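Local coordinates for protein UDP-N-acetylglucosamine 3-dehydrogenase (Acidithiobacillus ferrooxidans, PDB 7BVJ) that oxidises the glucosamine 3-position of UDP-N-acetylglucosamine to a ketone with NAD(+), a step in making the diamino sugar of lipid A in some bacteria, at residues R138-E143 against D167-L172; R221-W226 against Y230-F235. All blocks are in the same frame, centred on the assembly; numbering follows the deposited sequence.

Contact 1. Residues R138-E143 against D167-L172; sequences RYLEAE and DLTLLL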
ATOM      1  N   ARG A 138       9.708 -14.405  12.617  1.00 20.38           N
ATOM      2  CA  ARG A 138      10.396 -15.519  11.988  1.00 21.99           C
ATOM      3  C   ARG A 138       9.576 -16.128  10.862  1.00 18.98           C
ATOM      4  O   ARG A 138      10.154 -16.626   9.888  1.00 18.43           O
ATOM      5  CB  ARG A 138      10.727 -16.596  13.026  1.00 23.53           C
ATOM      6  CG  ARG A 138      11.275 -16.049  14.340  1.00 29.89           C
ATOM      7  CD  ARG A 138      12.541 -15.254  14.099  1.00 32.73           C
ATOM      8  NE  ARG A 138      13.402 -15.191  15.272  1.00 37.29           N
ATOM      9  CZ  ARG A 138      14.588 -14.597  15.273  1.00 40.94           C
ATOM     10  NH1 ARG A 138      15.031 -14.010  14.164  1.00 44.10           N
ATOM     11  NH2 ARG A 138      15.331 -14.587  16.372  1.00 50.01           N
ATOM     12  N   TYR A 139       8.246 -16.087  10.967  1.00 16.81           N
ATOM     13  CA  TYR A 139       7.382 -16.599   9.906  1.00 20.37           C
ATOM     14  C   TYR A 139       6.146 -15.716   9.761  1.00 22.18           C
ATOM     15  O   TYR A 139       5.563 -15.299  10.763  1.00 22.02           O
ATOM     16  CB  TYR A 139       6.992 -18.053  10.220  1.00 23.70           C
ATOM     17  CG  TYR A 139       6.037 -18.730   9.257  1.00 23.17           C
ATOM     18  CD1 TYR A 139       6.351 -18.885   7.916  1.00 20.85           C
ATOM     19  CD2 TYR A 139       4.836 -19.248   9.709  1.00 24.80           C
ATOM     20  CE1 TYR A 139       5.473 -19.507   7.043  1.00 22.42           C
ATOM     21  CE2 TYR A 139       3.963 -19.867   8.861  1.00 21.83           C
ATOM     22  CZ  TYR A 139       4.282 -20.003   7.524  1.00 24.39           C
ATOM     23  OH  TYR A 139       3.391 -20.648   6.686  1.00 19.43           O
ATOM     24  N   LEU A 140       5.747 -15.416   8.515  1.00 20.07           N
ATOM     25  CA  LEU A 140       4.481 -14.725   8.253  1.00 22.42           C
ATOM     26  C   LEU A 140       3.646 -15.530   7.253  1.00 23.17           C
ATOM     27  O   LEU A 140       4.162 -16.011   6.241  1.00 17.29           O
ATOM     28  CB  LEU A 140       4.669 -13.302   7.693  1.00 17.58           C
ATOM     29  CG  LEU A 140       5.687 -12.315   8.233  1.00 24.34           C
ATOM     30  CD1 LEU A 140       7.040 -12.602   7.611  1.00 25.14           C
ATOM     31  CD2 LEU A 140       5.262 -10.893   7.907  1.00 19.18           C
ATOM     32  N   GLU A 141       2.350 -15.653   7.544  1.00 19.70           N
ATOM     33  CA  GLU A 141       1.391 -16.390   6.737  1.00 20.91           C
ATOM     34  C   GLU A 141       0.213 -15.456   6.491  1.00 24.98           C
ATOM     35  O   GLU A 141      -0.426 -15.017   7.447  1.00 24.91           O
ATOM     36  CB  GLU A 141       0.930 -17.638   7.485  1.00 19.66           C
ATOM     37  CG  GLU A 141       0.715 -18.848   6.661  1.00 29.41           C
ATOM     38  CD  GLU A 141       0.496 -20.083   7.524  1.00 26.19           C
ATOM     39  OE1 GLU A 141      -0.331 -20.028   8.462  1.00 29.98           O
ATOM     40  OE2 GLU A 141       1.158 -21.105   7.259  1.00 27.88           O
ATOM     41  N   ALA A 142      -0.093 -15.148   5.233  1.00 19.04           N
ATOM     42  CA  ALA A 142      -1.136 -14.154   4.987  1.00 25.68           C
ATOM     43  C   ALA A 142      -2.062 -14.591   3.862  1.00 23.61           C
ATOM     44  O   ALA A 142      -1.664 -15.333   2.954  1.00 18.53           O
ATOM     45  CB  ALA A 142      -0.547 -12.751   4.681  1.00 15.35           C
ATOM     46  N   GLU A 143      -3.314 -14.117   3.949  1.00 24.75           N
ATOM     47  CA  GLU A 143      -4.336 -14.326   2.922  1.00 26.33           C
ATOM     48  C   GLU A 143      -5.026 -13.005   2.589  1.00 24.74           C
ATOM     49  O   GLU A 143      -5.530 -12.317   3.486  1.00 24.52           O
ATOM     50  CB  GLU A 143      -5.389 -15.355   3.362  1.00 28.05           C
ATOM     51  CG  GLU A 143      -4.828 -16.691   3.782  1.00 39.96           C
ATOM     52  CD  GLU A 143      -5.816 -17.484   4.606  1.00 47.97           C
ATOM     53  OE1 GLU A 143      -6.631 -18.231   4.007  1.00 47.35           O
ATOM     54  OE2 GLU A 143      -5.778 -17.343   5.850  1.00 48.13           O
ATOM     55  N   ASP A 167       4.845  -6.014   1.222  1.00 21.83           N
ATOM     56  CA  ASP A 167       5.395  -4.815   1.840  1.00 21.58           C
ATOM     57  C   ASP A 167       5.458  -4.956   3.355  1.00 19.81           C
ATOM     58  O   ASP A 167       6.463  -4.594   3.973  1.00 21.54           O
ATOM     59  CB  ASP A 167       4.561  -3.599   1.450  1.00 20.61           C
ATOM     60  CG  ASP A 167       5.027  -2.332   2.145  1.00 21.31           C
ATOM     61  OD1 ASP A 167       6.237  -2.006   2.042  1.00 22.10           O
ATOM     62  OD2 ASP A 167       4.182  -1.676   2.803  1.00 19.70           O
ATOM     63  N   LEU A 168       4.378  -5.453   3.963  1.00 17.06           N
ATOM     64  CA  LEU A 168       4.357  -5.677   5.400  1.00 21.04           C
ATOM     65  C   LEU A 168       5.495  -6.592   5.822  1.00 22.44           C
ATOM     66  O   LEU A 168       6.161  -6.347   6.831  1.00 22.29           O
ATOM     67  CB  LEU A 168       3.018  -6.278   5.822  1.00 15.95           C
ATOM     68  CG  LEU A 168       1.832  -5.313   5.793  1.00 20.07           C
ATOM     69  CD1 LEU A 168       0.503  -6.027   6.101  1.00 17.55           C
ATOM     70  CD2 LEU A 168       2.088  -4.131   6.750  1.00 25.01           C
ATOM     71  N   THR A 169       5.718  -7.654   5.052  1.00 25.16           N
ATOM     72  CA  THR A 169       6.822  -8.567   5.298  1.00 18.74           C
ATOM     73  C   THR A 169       8.152  -7.829   5.309  1.00 24.68           C
ATOM     74  O   THR A 169       8.949  -7.947   6.259  1.00 21.80           O
ATOM     75  CB  THR A 169       6.820  -9.633   4.209  1.00 16.51           C
ATOM     76  OG1 THR A 169       5.644 -10.462   4.329  1.00 17.24           O
ATOM     77  CG2 THR A 169       8.099 -10.440   4.284  1.00 16.98           C
ATOM     78  N   LEU A 170       8.418  -7.068   4.241  1.00 22.25           N
ATOM     79  CA  LEU A 170       9.705  -6.379   4.174  1.00 29.12           C
ATOM     80  C   LEU A 170       9.855  -5.384   5.319  1.00 25.01           C
ATOM     81  O   LEU A 170      10.959  -5.196   5.834  1.00 27.26           O
ATOM     82  CB  LEU A 170       9.882  -5.687   2.821  1.00 19.94           C
ATOM     83  CG  LEU A 170      10.039  -6.637   1.621  1.00 25.96           C
ATOM     84  CD1 LEU A 170       9.882  -5.884   0.315  1.00 24.07           C
ATOM     85  CD2 LEU A 170      11.366  -7.383   1.636  1.00 17.79           C
ATOM     86  N   LEU A 171       8.754  -4.767   5.753  1.00 26.29           N
ATOM     87  CA  LEU A 171       8.837  -3.743   6.790  1.00 26.50           C
ATOM     88  C   LEU A 171       9.038  -4.357   8.172  1.00 24.25           C
ATOM     89  O   LEU A 171       9.922  -3.939   8.923  1.00 27.43           O
ATOM     90  CB  LEU A 171       7.577  -2.876   6.778  1.00 30.70           C
ATOM     91  CG  LEU A 171       7.534  -1.732   7.789  1.00 24.52           C
ATOM     92  CD1 LEU A 171       8.437  -0.625   7.327  1.00 26.62           C
ATOM     93  CD2 LEU A 171       6.121  -1.237   7.967  1.00 26.60           C
ATOM     94  N   LEU A 172       8.222  -5.343   8.523  1.00 26.24           N
ATOM     95  CA  LEU A 172       8.344  -5.980   9.825  1.00 27.35           C
ATOM     96  C   LEU A 172       9.678  -6.684   9.982  1.00 23.84           C
ATOM     97  O   LEU A 172      10.223  -6.717  11.092  1.00 27.93           O
ATOM     98  CB  LEU A 172       7.203  -6.971  10.038  1.00 24.04           C
ATOM     99  CG  LEU A 172       5.833  -6.306   9.986  1.00 24.21           C
ATOM    100  CD1 LEU A 172       4.745  -7.319  10.260  1.00 23.52           C
ATOM    101  CD2 LEU A 172       5.770  -5.151  10.981  1.00 23.23           C
TER

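Contact 2. Residues R221-W226 against Y230-F235; sequences RMRIFW and YASVDF. With F8U ((2R,3R)-2,3-bis(oxidanyl)butane-1,4-disulfonic acid), chain F.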
ATOM      1  N   ARG A 221      -6.336 -11.553   6.213  1.00 26.62           N
ATOM      2  CA  ARG A 221      -5.804 -12.050   7.470  1.00 22.30           C
ATOM      3  C   ARG A 221      -4.294 -12.232   7.375  1.00 25.43           C
ATOM      4  O   ARG A 221      -3.740 -12.410   6.282  1.00 24.82           O
ATOM      5  CB  ARG A 221      -6.505 -13.350   7.861  1.00 31.32           C
ATOM      6  CG  ARG A 221      -8.007 -13.145   8.121  1.00 39.41           C
ATOM      7  CD  ARG A 221      -8.677 -14.365   8.733  1.00 39.28           C
ATOM      8  NE  ARG A 221      -8.300 -15.605   8.063  1.00 48.51           N
ATOM      9  CZ  ARG A 221      -9.073 -16.266   7.205  1.00 51.01           C
ATOM     10  NH1 ARG A 221     -10.281 -15.804   6.897  1.00 48.29           N
ATOM     11  NH2 ARG A 221      -8.633 -17.390   6.650  1.00 51.50           N
ATOM     12  N   MET A 222      -3.633 -12.146   8.533  1.00 23.01           N
ATOM     13  CA  MET A 222      -2.196 -12.400   8.638  1.00 21.93           C
ATOM     14  C   MET A 222      -1.882 -13.002   9.996  1.00 27.98           C
ATOM     15  O   MET A 222      -2.177 -12.401  11.035  1.00 27.26           O
ATOM     16  CB  MET A 222      -1.363 -11.131   8.441  1.00 20.36           C
ATOM     17  CG  MET A 222       0.159 -11.390   8.506  1.00 19.37           C
ATOM     18  SD  MET A 222       1.163  -9.905   8.232  1.00 29.23           S
ATOM     19  CE  MET A 222       1.118  -9.818   6.455  1.00 21.51           C
ATOM     20  N   ARG A 223      -1.264 -14.173   9.990  1.00 20.59           N
ATOM     21  CA  ARG A 223      -0.690 -14.752  11.186  1.00 21.38           C
ATOM     22  C   ARG A 223       0.823 -14.543  11.162  1.00 25.02           C
ATOM     23  O   ARG A 223       1.465 -14.618  10.105  1.00 20.41           O
ATOM     24  CB  ARG A 223      -1.068 -16.233  11.288  1.00 21.18           C
ATOM     25  CG  ARG A 223      -2.557 -16.400  11.604  1.00 27.98           C
ATOM     26  CD  ARG A 223      -3.073 -17.824  11.404  1.00 28.58           C
ATOM     27  NE  ARG A 223      -2.939 -18.294  10.023  1.00 35.93           N
ATOM     28  CZ  ARG A 223      -3.762 -17.976   9.020  1.00 35.54           C
ATOM     29  NH1 ARG A 223      -4.807 -17.176   9.209  1.00 34.20           N
ATOM     30  NH2 ARG A 223      -3.533 -18.460   7.818  1.00 28.02           N
ATOM     31  N   ILE A 224       1.378 -14.208  12.324  1.00 22.09           N
ATOM     32  CA  ILE A 224       2.765 -13.799  12.464  1.00 19.31           C
ATOM     33  C   ILE A 224       3.371 -14.565  13.634  1.00 23.54           C
ATOM     34  O   ILE A 224       2.787 -14.604  14.724  1.00 23.20           O
ATOM     35  CB  ILE A 224       2.873 -12.282  12.683  1.00 23.87           C
ATOM     36  CG1 ILE A 224       2.021 -11.521  11.650  1.00 20.70           C
ATOM     37  CG2 ILE A 224       4.307 -11.857  12.659  1.00 22.00           C
ATOM     38  CD1 ILE A 224       2.122 -10.017  11.767  1.00 19.40           C
ATOM     39  N   PHE A 225       4.531 -15.176  13.409  1.00 24.49           N
ATOM     40  CA  PHE A 225       5.189 -16.036  14.383  1.00 21.81           C
ATOM     41  C   PHE A 225       6.568 -15.479  14.710  1.00 20.82           C
ATOM     42  O   PHE A 225       7.429 -15.352  13.823  1.00 19.75           O
ATOM     43  CB  PHE A 225       5.322 -17.471  13.858  1.00 24.80           C
ATOM     44  CG  PHE A 225       4.013 -18.139  13.523  1.00 24.32           C
ATOM     45  CD1 PHE A 225       3.462 -19.087  14.376  1.00 26.92           C
ATOM     46  CD2 PHE A 225       3.345 -17.843  12.334  1.00 21.95           C
ATOM     47  CE1 PHE A 225       2.252 -19.706  14.054  1.00 24.01           C
ATOM     48  CE2 PHE A 225       2.143 -18.462  12.014  1.00 19.40           C
ATOM     49  CZ  PHE A 225       1.600 -19.391  12.878  1.00 20.79           C
ATOM     50  N   TRP A 226       6.768 -15.155  15.986  1.00 32.79           N
ATOM     51  CA  TRP A 226       8.071 -14.923  16.586  1.00 30.12           C
ATOM     52  C   TRP A 226       8.437 -16.146  17.412  1.00 29.55           C
ATOM     53  O   TRP A 226       7.647 -17.080  17.570  1.00 28.12           O
ATOM     54  CB  TRP A 226       8.071 -13.669  17.466  1.00 21.43           C
ATOM     55  CG  TRP A 226       7.810 -12.372  16.754  1.00 22.17           C
ATOM     56  CD1 TRP A 226       8.745 -11.477  16.312  1.00 21.39           C
ATOM     57  CD2 TRP A 226       6.534 -11.806  16.434  1.00 24.10           C
ATOM     58  NE1 TRP A 226       8.131 -10.405  15.723  1.00 22.00           N
ATOM     59  CE2 TRP A 226       6.773 -10.577  15.788  1.00 22.15           C
ATOM     60  CE3 TRP A 226       5.211 -12.228  16.616  1.00 22.56           C
ATOM     61  CZ2 TRP A 226       5.739  -9.757  15.330  1.00 22.24           C
ATOM     62  CZ3 TRP A 226       4.195 -11.423  16.173  1.00 20.35           C
ATOM     63  CH2 TRP A 226       4.457 -10.186  15.543  1.00 16.89           C
ATOM     64  N   TYR A 230       2.636 -15.307  19.032  1.00 28.02           N
ATOM     65  CA  TYR A 230       1.846 -15.528  17.828  1.00 29.39           C
ATOM     66  C   TYR A 230       0.814 -14.417  17.714  1.00 26.53           C
ATOM     67  O   TYR A 230      -0.018 -14.255  18.607  1.00 27.82           O
ATOM     68  CB  TYR A 230       1.192 -16.906  17.877  1.00 26.52           C
ATOM     69  CG  TYR A 230      -0.042 -17.139  17.029  1.00 31.40           C
ATOM     70  CD1 TYR A 230      -1.314 -17.006  17.575  1.00 34.55           C
ATOM     71  CD2 TYR A 230       0.064 -17.573  15.713  1.00 26.50           C
ATOM     72  CE1 TYR A 230      -2.450 -17.255  16.825  1.00 36.36           C
ATOM     73  CE2 TYR A 230      -1.069 -17.830  14.950  1.00 33.24           C
ATOM     74  CZ  TYR A 230      -2.326 -17.672  15.512  1.00 35.23           C
ATOM     75  OH  TYR A 230      -3.459 -17.927  14.770  1.00 29.44           O
ATOM     76  N   ALA A 231       0.870 -13.648  16.636  1.00 23.76           N
ATOM     77  CA  ALA A 231      -0.097 -12.587  16.380  1.00 22.19           C
ATOM     78  C   ALA A 231      -1.014 -12.999  15.233  1.00 25.91           C
ATOM     79  O   ALA A 231      -0.541 -13.391  14.161  1.00 20.10           O
ATOM     80  CB  ALA A 231       0.611 -11.274  16.050  1.00 19.73           C
ATOM     81  N   SER A 232      -2.322 -12.915  15.458  1.00 17.46           N
ATOM     82  CA  SER A 232      -3.320 -13.143  14.424  1.00 23.64           C
ATOM     83  C   SER A 232      -4.053 -11.825  14.185  1.00 27.68           C
ATOM     84  O   SER A 232      -4.592 -11.234  15.128  1.00 25.78           O
ATOM     85  CB  SER A 232      -4.282 -14.263  14.832  1.00 32.76           C
ATOM     86  OG  SER A 232      -5.150 -14.621  13.769  1.00 26.72           O
ATOM     87  N   VAL A 233      -4.051 -11.362  12.936  1.00 22.87           N
ATOM     88  CA  VAL A 233      -4.624 -10.085  12.546  1.00 25.07           C
ATOM     89  C   VAL A 233      -5.726 -10.357  11.532  1.00 27.91           C
ATOM     90  O   VAL A 233      -5.477 -10.974  10.484  1.00 23.03           O
ATOM     91  CB  VAL A 233      -3.567  -9.147  11.946  1.00 25.58           C
ATOM     92  CG1 VAL A 233      -4.209  -7.820  11.523  1.00 26.49           C
ATOM     93  CG2 VAL A 233      -2.447  -8.900  12.922  1.00 31.04           C
ATOM     94  N   ASP A 234      -6.938  -9.895  11.843  1.00 26.32           N
ATOM     95  CA  ASP A 234      -8.034  -9.788  10.884  1.00 22.98           C
ATOM     96  C   ASP A 234      -8.103  -8.322  10.475  1.00 30.59           C
ATOM     97  O   ASP A 234      -8.649  -7.485  11.206  1.00 28.50           O
ATOM     98  CB  ASP A 234      -9.349 -10.248  11.492  1.00 24.30           C
ATOM     99  CG  ASP A 234     -10.445 -10.444  10.452  1.00 32.93           C
ATOM    100  OD1 ASP A 234     -10.466  -9.765   9.377  1.00 28.34           O
ATOM    101  OD2 ASP A 234     -11.307 -11.294  10.739  1.00 33.16           O
ATOM    102  N   PHE A 235      -7.505  -8.023   9.320  1.00 28.70           N
ATOM    103  CA  PHE A 235      -7.494  -6.668   8.789  1.00 26.55           C
ATOM    104  C   PHE A 235      -8.910  -6.164   8.531  1.00 32.48           C
ATOM    105  O   PHE A 235      -9.233  -5.007   8.833  1.00 27.42           O
ATOM    106  CB  PHE A 235      -6.679  -6.630   7.494  1.00 27.82           C
ATOM    107  CG  PHE A 235      -5.189  -6.692   7.708  1.00 28.26           C
ATOM    108  CD1 PHE A 235      -4.457  -7.793   7.288  1.00 31.92           C
ATOM    109  CD2 PHE A 235      -4.522  -5.642   8.316  1.00 30.86           C
ATOM    110  CE1 PHE A 235      -3.074  -7.856   7.484  1.00 30.64           C
ATOM    111  CE2 PHE A 235      -3.141  -5.686   8.520  1.00 30.98           C
ATOM    112  CZ  PHE A 235      -2.415  -6.796   8.100  1.00 31.56           C
TER
HETATM  113  C01 F8U F 402      -5.313 -20.946  10.892  0.78 37.37           C
HETATM  114  C02 F8U F 402      -6.763 -20.916  11.395  0.78 36.43           C
HETATM  115  C03 F8U F 402      -7.217 -19.767  12.294  0.78 36.81           C
HETATM  116  C04 F8U F 402      -6.148 -19.006  13.057  0.78 37.17           C
HETATM  117  O06 F8U F 402      -8.236 -17.827  14.569  0.78 43.53           O
HETATM  118  O07 F8U F 402      -6.126 -17.626  15.432  0.78 36.97           O
HETATM  119  O08 F8U F 402      -6.837 -16.438  13.398  0.78 38.82           O
HETATM  120  O09 F8U F 402      -8.066 -20.304  13.239  0.78 37.04           O
HETATM  121  O10 F8U F 402      -7.602 -20.818  10.295  0.78 42.75           O
HETATM  122  O12 F8U F 402      -3.714 -22.991  11.980  0.78 35.67           O
HETATM  123  O13 F8U F 402      -2.781 -20.921  12.088  0.78 31.44           O
HETATM  124  O14 F8U F 402      -4.779 -21.301  13.471  0.78 49.18           O
HETATM  125  S05 F8U F 402      -6.826 -17.687  14.127  0.78 45.45           S
HETATM  126  S11 F8U F 402      -4.135 -21.571  12.143  0.78 53.49           S

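Contact 1. Residues R138-E143 against D167-L172
The closest approach between Leu140 and Thr169 sets a hydrocarbon group against a hydroxyl: CD2 of Leu140 rests 3.6 Å from OG1 of Thr169. This oxygen can sit beside a leucine in a buried place because its polar need is met within its own helix, by a hydrogen bond with the carbonyl O of Asp165 one turn earlier. With chi1 at -67°, OG1 lies beside the backbone N of Thr169, where it can reach back to that carbonyl, and the threonine can offer the sheet the surface of a small, branched residue.

Leu140 straddles this surface with both methyls. CD2 also lies 3.8 Å from CA of Thr169, so it settles on the helix backbone itself, while CD1 comes within 4.1 Å of CG2 of Thr169. The two side chains meet at a slant. One turn on, CD1 of Leu172 adds a looser apolar contact, 4.3 Å from CD2 of Leu140. Threonine, being short, suits the position where the helix comes nearest the strand, and the longer leucine reaches across from farther along the helix.

Helix 157-173 thus packs on one face of the large mixed sheet of the C-terminal domain, using Leu140 of strand 139-147, whose backbone is hydrogen-bonded to Val206 and Asn208 of the neighbouring strand. On the other face of the sheet, Glu143 forms salt bridges with Arg221 and Arg223. Just before Leu140, Arg138 and Tyr139 both face Phe225 in a classic beta bulge. Across the contact itself, van der Waals packing does the work: the hydroxyl's bond with Asp165 keeps its polarity inside the helix, leaving shape to match helix to sheet.

Contact 2. Residues R221-W226 against Y230-F235
The antiparallel beta hairpin of strands 219-225 and 229-234 carries the disulfonate pocket on one face. Met222 with Val233 (Met222 N to Val233 O 2.9 Å) and Ile224 with Ala231 are hydrogen-bonded pairs; between them lies the non-hydrogen-bonded pair Arg223 and Ser232.

On the ligand face, Tyr230 OH donates to sulfonate oxygen O07 (2.8 Å), at the ring's edge and in its plane. CG of Tyr230 is anti to its backbone N (chi1 158°), swinging the ring alongside Arg223, whose CD comes 3.4 Å from the phenol OH. Ser232 OG gives O08 of the same sulfonate a bond of 2.5 Å. Ligand C01 lies over one face of the Arg223 guanidinium, whose NH2 is salt-bridged to Glu143. The Phe225 ring lies beside Tyr230, CE1 to CD2 3.5 Å, planes 56° apart. A phenylalanine in place of Tyr230 has no hydroxyl for O07, so the sulfonate would probably hang on Ser232 alone in the hairpin.

The other face is apolar: CB of small Ala231 meets the Trp226 ring edge at CZ3, 3.6 Å away. Two hydroxyls and a guanidinium are likely to make the ligand face welcoming to an anion, while the hydrocarbon side faces helices 124-132 and 157-173.

How the contacts relate
After the nucleotide-binding Rossmann sheet, the chain passes through helix 124-132 into strand 139-147. Contact 1 closes a loop of 23 intervening residues when helix 157-173 returns beneath that strand. The chain then lays down strands 177-185, 194-201 and 206-215 before contact 2 closes the three-residue connection of its hairpin. The two loops follow in series, neither enclosing the other. They meet edge to edge in the sheet, strand 219-225 being the neighbour of strand 139-147, with Arg138 N 2.7 Å from Phe225 O in a probable hydrogen bond. Beneath the sheet, Leu168 meets Phe235, so the same helix packs against both strand 139-147 and the hairpin.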